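Local coordinates for putative citrate lyase, alfa subunit (Streptococcus mutans, PDB 2HJ0), which is a putative citrate lyase alpha subunit of the CitF family, an alpha/beta protein built around two mixed beta-sheets, at residues A[263-269]-A[408-412]; A[270-276]-A[298-304]. All coordinates share one frame. Residue numbers count along the deposited sequence, not the author numbering.

Contact 1 of 2, residues A[263-269]-A[408-412]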
loop_
_atom_site.group_PDB
_atom_site.type_symbol
_atom_site.label_atom_id
_atom_site.label_comp_id
_atom_site.label_asym_id
_atom_site.label_seq_id
_atom_site.Cartn_x
_atom_site.Cartn_y
_atom_site.Cartn_z
ATOM N N VAL A 263 -16.352 33.254 8.498
ATOM C CA VAL A 263 -15.557 33.464 7.304
ATOM C C VAL A 263 -15.732 32.257 6.372
ATOM O O VAL A 263 -15.928 32.425 5.170
ATOM C CB VAL A 263 -14.071 33.672 7.650
ATOM C CG1 VAL A 263 -13.260 33.835 6.383
ATOM C CG2 VAL A 263 -13.919 34.893 8.530
ATOM N N ILE A 264 -15.693 31.053 6.938
ATOM C CA ILE A 264 -15.855 29.817 6.174
ATOM C C ILE A 264 -17.258 29.702 5.584
ATOM O O ILE A 264 -17.426 29.489 4.381
ATOM C CB ILE A 264 -15.599 28.561 7.075
ATOM C CG1 ILE A 264 -14.149 28.556 7.569
ATOM C CG2 ILE A 264 -15.858 27.270 6.309
ATOM C CD1 ILE A 264 -13.910 27.598 8.702
ATOM N N THR A 265 -18.273 29.834 6.430
ATOM C CA THR A 265 -19.649 29.741 5.956
ATOM C C THR A 265 -20.068 30.893 5.047
ATOM O O THR A 265 -21.147 30.861 4.488
ATOM C CB THR A 265 -20.624 29.671 7.117
ATOM O OG1 THR A 265 -20.450 30.822 7.950
ATOM C CG2 THR A 265 -20.373 28.417 7.927
ATOM N N SER A 266 -19.230 31.912 4.895
ATOM C CA SER A 266 -19.587 33.006 4.006
ATOM C C SER A 266 -18.647 32.993 2.818
ATOM O O SER A 266 -18.733 33.845 1.942
ATOM C CB SER A 266 -19.466 34.364 4.697
ATOM O OG SER A 266 -20.347 34.486 5.798
ATOM N N SER A 267 -17.744 32.028 2.779
ATOM C CA SER A 267 -16.791 31.971 1.686
ATOM C C SER A 267 -17.415 31.358 0.445
ATOM O O SER A 267 -18.441 30.687 0.520
ATOM C CB SER A 267 -15.564 31.155 2.105
ATOM O OG SER A 267 -15.847 29.767 2.122
ATOM N N PRO A 268 -16.793 31.575 -0.724
ATOM C CA PRO A 268 -17.326 31.013 -1.969
ATOM C C PRO A 268 -17.045 29.515 -2.077
ATOM O O PRO A 268 -17.148 28.944 -3.151
ATOM C CB PRO A 268 -16.576 31.795 -3.037
ATOM C CG PRO A 268 -15.230 31.924 -2.406
ATOM C CD PRO A 268 -15.569 32.351 -0.992
ATOM N N TYR A 269 -16.699 28.884 -0.962
ATOM C CA TYR A 269 -16.386 27.460 -0.965
ATOM C C TYR A 269 -17.404 26.708 -0.115
ATOM O O TYR A 269 -17.490 25.474 -0.152
ATOM C CB TYR A 269 -14.983 27.243 -0.409
ATOM C CG TYR A 269 -13.913 28.049 -1.111
ATOM C CD1 TYR A 269 -13.417 27.657 -2.356
ATOM C CD2 TYR A 269 -13.392 29.210 -0.526
ATOM C CE1 TYR A 269 -12.415 28.400 -3.002
ATOM C CE2 TYR A 269 -12.393 29.963 -1.161
ATOM C CZ TYR A 269 -11.906 29.550 -2.399
ATOM O OH TYR A 269 -10.910 30.271 -3.023
ATOM N N LYS A 408 -7.772 25.868 -0.580
ATOM C CA LYS A 408 -8.276 26.927 -1.430
ATOM C C LYS A 408 -8.245 28.190 -0.611
ATOM O O LYS A 408 -7.994 29.270 -1.123
ATOM C CB LYS A 408 -9.731 26.681 -1.818
ATOM C CG LYS A 408 -10.029 25.400 -2.567
ATOM C CD LYS A 408 -9.509 25.428 -3.976
ATOM C CE LYS A 408 -10.173 24.327 -4.785
ATOM N NZ LYS A 408 -9.971 22.977 -4.174
HETATM N N MSE A 409 -8.544 28.060 0.672
HETATM C CA MSE A 409 -8.544 29.218 1.553
HETATM C C MSE A 409 -8.001 28.868 2.928
HETATM O O MSE A 409 -8.602 28.094 3.677
HETATM C CB MSE A 409 -9.952 29.788 1.674
HETATM C CG MSE A 409 -10.052 30.969 2.612
HETATM SE SE MSE A 409 -11.871 31.632 2.648
HETATM C CE MSE A 409 -12.659 30.298 3.777
ATOM N N SER A 410 -6.855 29.459 3.247
ATOM C CA SER A 410 -6.187 29.231 4.516
ATOM C C SER A 410 -6.542 30.250 5.583
ATOM O O SER A 410 -6.398 31.456 5.376
ATOM C CB SER A 410 -4.674 29.233 4.312
ATOM O OG SER A 410 -4.248 28.014 3.740
ATOM N N LEU A 411 -7.004 29.760 6.730
ATOM C CA LEU A 411 -7.340 30.638 7.841
ATOM C C LEU A 411 -6.343 30.437 8.961
ATOM O O LEU A 411 -6.063 29.309 9.356
ATOM C CB LEU A 411 -8.737 30.346 8.380
ATOM C CG LEU A 411 -9.829 31.306 7.933
ATOM C CD1 LEU A 411 -9.999 31.173 6.423
ATOM C CD2 LEU A 411 -11.129 30.987 8.656
ATOM N N VAL A 412 -5.787 31.531 9.457
ATOM C CA VAL A 412 -4.856 31.460 10.573
ATOM C C VAL A 412 -5.500 32.274 11.696
ATOM O O VAL A 412 -5.501 33.512 11.678
ATOM C CB VAL A 412 -3.454 32.051 10.210
ATOM C CG1 VAL A 412 -2.580 32.131 11.448
ATOM C CG2 VAL A 412 -2.775 31.180 9.159
#
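A selenomethionine, M409, reaches out from the start of strand 409-413 with its SE at the edge of the Y269 ring, 5.3 Å from the ring centroid, a Met-aromatic contact. Its methyl end packs where helix 251-265 gives way to the loop: M409 CE lies 3.5 Å from S267 CB and 4.0 Å from I264 CA. The chain turns away from the helix here, where S267 OG donates to I264 O (2.8 Å). Y269 then lies over the residue that precedes the strand, so that K408 CB sits 3.4 Å from Y269 CE1 and over the ring face, a CH-pi contact, while the Y269 hydroxyl is hydrogen-bonded to R453. Two residues along the strand, L411 points to the same side as M409 and packs its CD2 on I264 CG1 (4.0 Å) and V263 CB (4.1 Å). I264 also rests on I369 and V371 of the adjoining strand 369-372. Apolar side chains thus seat a helix end on parallel strands of a mixed sheet, the layering of an alpha/beta fold.

Contact 2 of 2, residues A[270-276]-A[298-304]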
loop_
_atom_site.group_PDB
_atom_site.type_symbol
_atom_site.label_atom_id
_atom_site.label_comp_id
_atom_site.label_asym_id
_atom_site.label_seq_id
_atom_site.Cartn_x
_atom_site.Cartn_y
_atom_site.Cartn_z
ATOM N N TYR A 270 -18.174 27.463 0.658
ATOM C CA TYR A 270 -19.192 26.875 1.513
ATOM C C TYR A 270 -20.438 26.541 0.704
ATOM O O TYR A 270 -21.231 27.417 0.349
ATOM C CB TYR A 270 -19.550 27.832 2.648
ATOM C CG TYR A 270 -20.659 27.320 3.522
ATOM C CD1 TYR A 270 -21.929 27.868 3.463
ATOM C CD2 TYR A 270 -20.437 26.257 4.388
ATOM C CE1 TYR A 270 -22.958 27.365 4.247
ATOM C CE2 TYR A 270 -21.446 25.743 5.174
ATOM C CZ TYR A 270 -22.713 26.299 5.103
ATOM O OH TYR A 270 -23.734 25.784 5.877
ATOM N N LYS A 271 -20.586 25.254 0.413
ATOM C CA LYS A 271 -21.711 24.734 -0.347
ATOM C C LYS A 271 -21.718 23.221 -0.177
ATOM O O LYS A 271 -20.807 22.647 0.425
ATOM C CB LYS A 271 -21.580 25.125 -1.828
ATOM C CG LYS A 271 -20.215 24.834 -2.447
ATOM C CD LYS A 271 -20.184 25.064 -3.954
ATOM C CE LYS A 271 -18.833 24.615 -4.525
ATOM N NZ LYS A 271 -18.832 24.242 -5.976
ATOM N N GLU A 272 -22.750 22.570 -0.688
ATOM C CA GLU A 272 -22.844 21.121 -0.563
ATOM C C GLU A 272 -21.559 20.421 -1.038
ATOM O O GLU A 272 -21.003 20.787 -2.067
ATOM C CB GLU A 272 -24.039 20.634 -1.376
ATOM C CG GLU A 272 -24.315 19.163 -1.246
ATOM C CD GLU A 272 -24.645 18.774 0.175
ATOM O OE1 GLU A 272 -25.142 19.631 0.928
ATOM O OE2 GLU A 272 -24.423 17.601 0.531
ATOM N N GLY A 273 -21.090 19.440 -0.266
ATOM C CA GLY A 273 -19.892 18.685 -0.614
ATOM C C GLY A 273 -18.539 19.385 -0.529
ATOM O O GLY A 273 -17.645 19.109 -1.323
ATOM N N PHE A 274 -18.378 20.282 0.439
ATOM C CA PHE A 274 -17.131 21.026 0.604
ATOM C C PHE A 274 -16.267 20.300 1.629
ATOM O O PHE A 274 -16.794 19.634 2.510
ATOM C CB PHE A 274 -17.437 22.456 1.075
ATOM C CG PHE A 274 -17.737 22.555 2.539
ATOM C CD1 PHE A 274 -16.725 22.863 3.441
ATOM C CD2 PHE A 274 -19.013 22.288 3.027
ATOM C CE1 PHE A 274 -16.972 22.902 4.815
ATOM C CE2 PHE A 274 -19.276 22.321 4.405
ATOM C CZ PHE A 274 -18.255 22.629 5.300
ATOM N N SER A 275 -14.949 20.428 1.510
ATOM C CA SER A 275 -14.033 19.760 2.431
ATOM C C SER A 275 -13.402 20.755 3.389
ATOM O O SER A 275 -13.385 21.953 3.122
ATOM C CB SER A 275 -12.927 19.046 1.651
ATOM O OG SER A 275 -12.241 19.948 0.798
ATOM N N PHE A 276 -12.873 20.257 4.498
ATOM C CA PHE A 276 -12.249 21.135 5.466
ATOM C C PHE A 276 -11.407 20.392 6.498
ATOM O O PHE A 276 -11.529 19.175 6.688
ATOM C CB PHE A 276 -13.312 21.940 6.209
ATOM C CG PHE A 276 -14.176 21.105 7.102
ATOM C CD1 PHE A 276 -15.225 20.362 6.580
ATOM C CD2 PHE A 276 -13.896 21.001 8.452
ATOM C CE1 PHE A 276 -15.973 19.524 7.394
ATOM C CE2 PHE A 276 -14.645 20.162 9.269
ATOM C CZ PHE A 276 -15.682 19.423 8.740
ATOM N N ASP A 298 -28.641 25.420 7.339
ATOM C CA ASP A 298 -28.716 25.169 5.907
ATOM C C ASP A 298 -28.777 23.648 5.854
ATOM O O ASP A 298 -28.721 22.996 6.890
ATOM C CB ASP A 298 -27.451 25.675 5.201
ATOM C CG ASP A 298 -27.144 27.137 5.517
ATOM O OD1 ASP A 298 -28.036 27.989 5.330
ATOM O OD2 ASP A 298 -26.009 27.439 5.954
ATOM N N ASP A 299 -28.907 23.056 4.681
ATOM C CA ASP A 299 -28.956 21.605 4.666
ATOM C C ASP A 299 -27.720 21.074 3.970
ATOM O O ASP A 299 -27.699 19.940 3.487
ATOM C CB ASP A 299 -30.228 21.129 3.968
ATOM C CG ASP A 299 -30.574 19.692 4.308
ATOM O OD1 ASP A 299 -30.493 19.337 5.507
ATOM O OD2 ASP A 299 -30.933 18.927 3.380
ATOM N N ILE A 300 -26.684 21.914 3.944
ATOM C CA ILE A 300 -25.425 21.567 3.296
ATOM C C ILE A 300 -24.666 20.491 4.064
ATOM O O ILE A 300 -24.695 20.432 5.296
ATOM C CB ILE A 300 -24.500 22.808 3.102
ATOM C CG1 ILE A 300 -23.935 23.265 4.438
ATOM C CG2 ILE A 300 -25.255 23.938 2.419
ATOM C CD1 ILE A 300 -22.641 22.589 4.798
ATOM N N LYS A 301 -23.991 19.634 3.309
ATOM C CA LYS A 301 -23.223 18.549 3.884
ATOM C C LYS A 301 -21.824 18.522 3.273
ATOM O O LYS A 301 -21.661 18.645 2.061
ATOM C CB LYS A 301 -23.936 17.226 3.623
ATOM C CG LYS A 301 -23.661 16.158 4.647
ATOM C CD LYS A 301 -24.132 14.782 4.180
ATOM C CE LYS A 301 -23.317 14.285 2.986
ATOM N NZ LYS A 301 -23.512 12.828 2.708
ATOM N N ALA A 302 -20.817 18.370 4.124
ATOM C CA ALA A 302 -19.430 18.327 3.677
ATOM C C ALA A 302 -19.081 16.918 3.196
ATOM O O ALA A 302 -19.569 15.938 3.753
ATOM C CB ALA A 302 -18.515 18.732 4.822
ATOM N N ASN A 303 -18.239 16.820 2.169
ATOM C CA ASN A 303 -17.824 15.520 1.639
ATOM C C ASN A 303 -16.824 14.794 2.548
ATOM O O ASN A 303 -16.911 13.580 2.718
ATOM C CB ASN A 303 -17.218 15.668 0.239
ATOM C CG ASN A 303 -16.004 16.588 0.216
ATOM O OD1 ASN A 303 -15.338 16.725 -0.811
ATOM N ND2 ASN A 303 -15.713 17.225 1.350
ATOM N N PHE A 304 -15.866 15.517 3.116
ATOM C CA PHE A 304 -14.906 14.887 4.017
ATOM C C PHE A 304 -14.132 15.869 4.884
ATOM O O PHE A 304 -14.044 17.056 4.582
ATOM C CB PHE A 304 -13.902 14.007 3.245
ATOM C CG PHE A 304 -12.893 14.790 2.444
ATOM C CD1 PHE A 304 -13.174 15.185 1.143
ATOM C CD2 PHE A 304 -11.682 15.172 3.005
ATOM C CE1 PHE A 304 -12.267 15.945 0.419
ATOM C CE2 PHE A 304 -10.774 15.938 2.281
ATOM C CZ PHE A 304 -11.068 16.320 0.991
#
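F274 lays its ring against A302, whose CB stands over the face 4.0 Å from the centroid (CH-pi), while I300 CD1 meets the ring edge at F274 CE2 (3.4 Å). A302 CB also touches F276 CE1 (3.7 Å), and S275 CB lies over the F304 ring, 3.6 Å from its centroid. The second subunit adds its Y213 beside N303 and its P214 beside F304. The segments hold the first residues of strands 275-277 and 302-305 and the loops leading into them, in a beta-alpha-beta unit with helix 282-297. A type II turn, K271 to F274, with G273 at positive phi, presents G273 N to K301 O (2.5 Å), and the E272 carboxylate accepts K301 N at OE1 (2.6 Å). N303 N donates to F274 O (3.2 Å), Y270 OH to D298 OD2 (2.8 Å). Hydrogen bonds thus run along both segments, from Y270-D298 to a weak F276 N to F304 O (3.4 Å), while F274, I300 and A302 form an apolar side against M295 of the helix.

Overall arrangement
Contact 1 and contact 2 adjoin in the chain, Y269 being followed directly by Y270, and their centres are 12 Å apart. They also touch: I264 O is 3.2 Å from Y270 CB, T265 O 3.3 Å from Y270 CD1, and Y269 O 3.3 Å from F274 CB. Both reach the same mixed sheet, in which strands 302-305, 275-277, 369-372 and 409-413 run parallel as successive neighbours. Contact 1 brings the end of helix 251-265 onto strand 409-413; contact 2 pairs the starts of strands 275-277 and 302-305 and the loops leading into them. Helix 282-297 packs against both contacts, its M291 meeting I264 in contact 1.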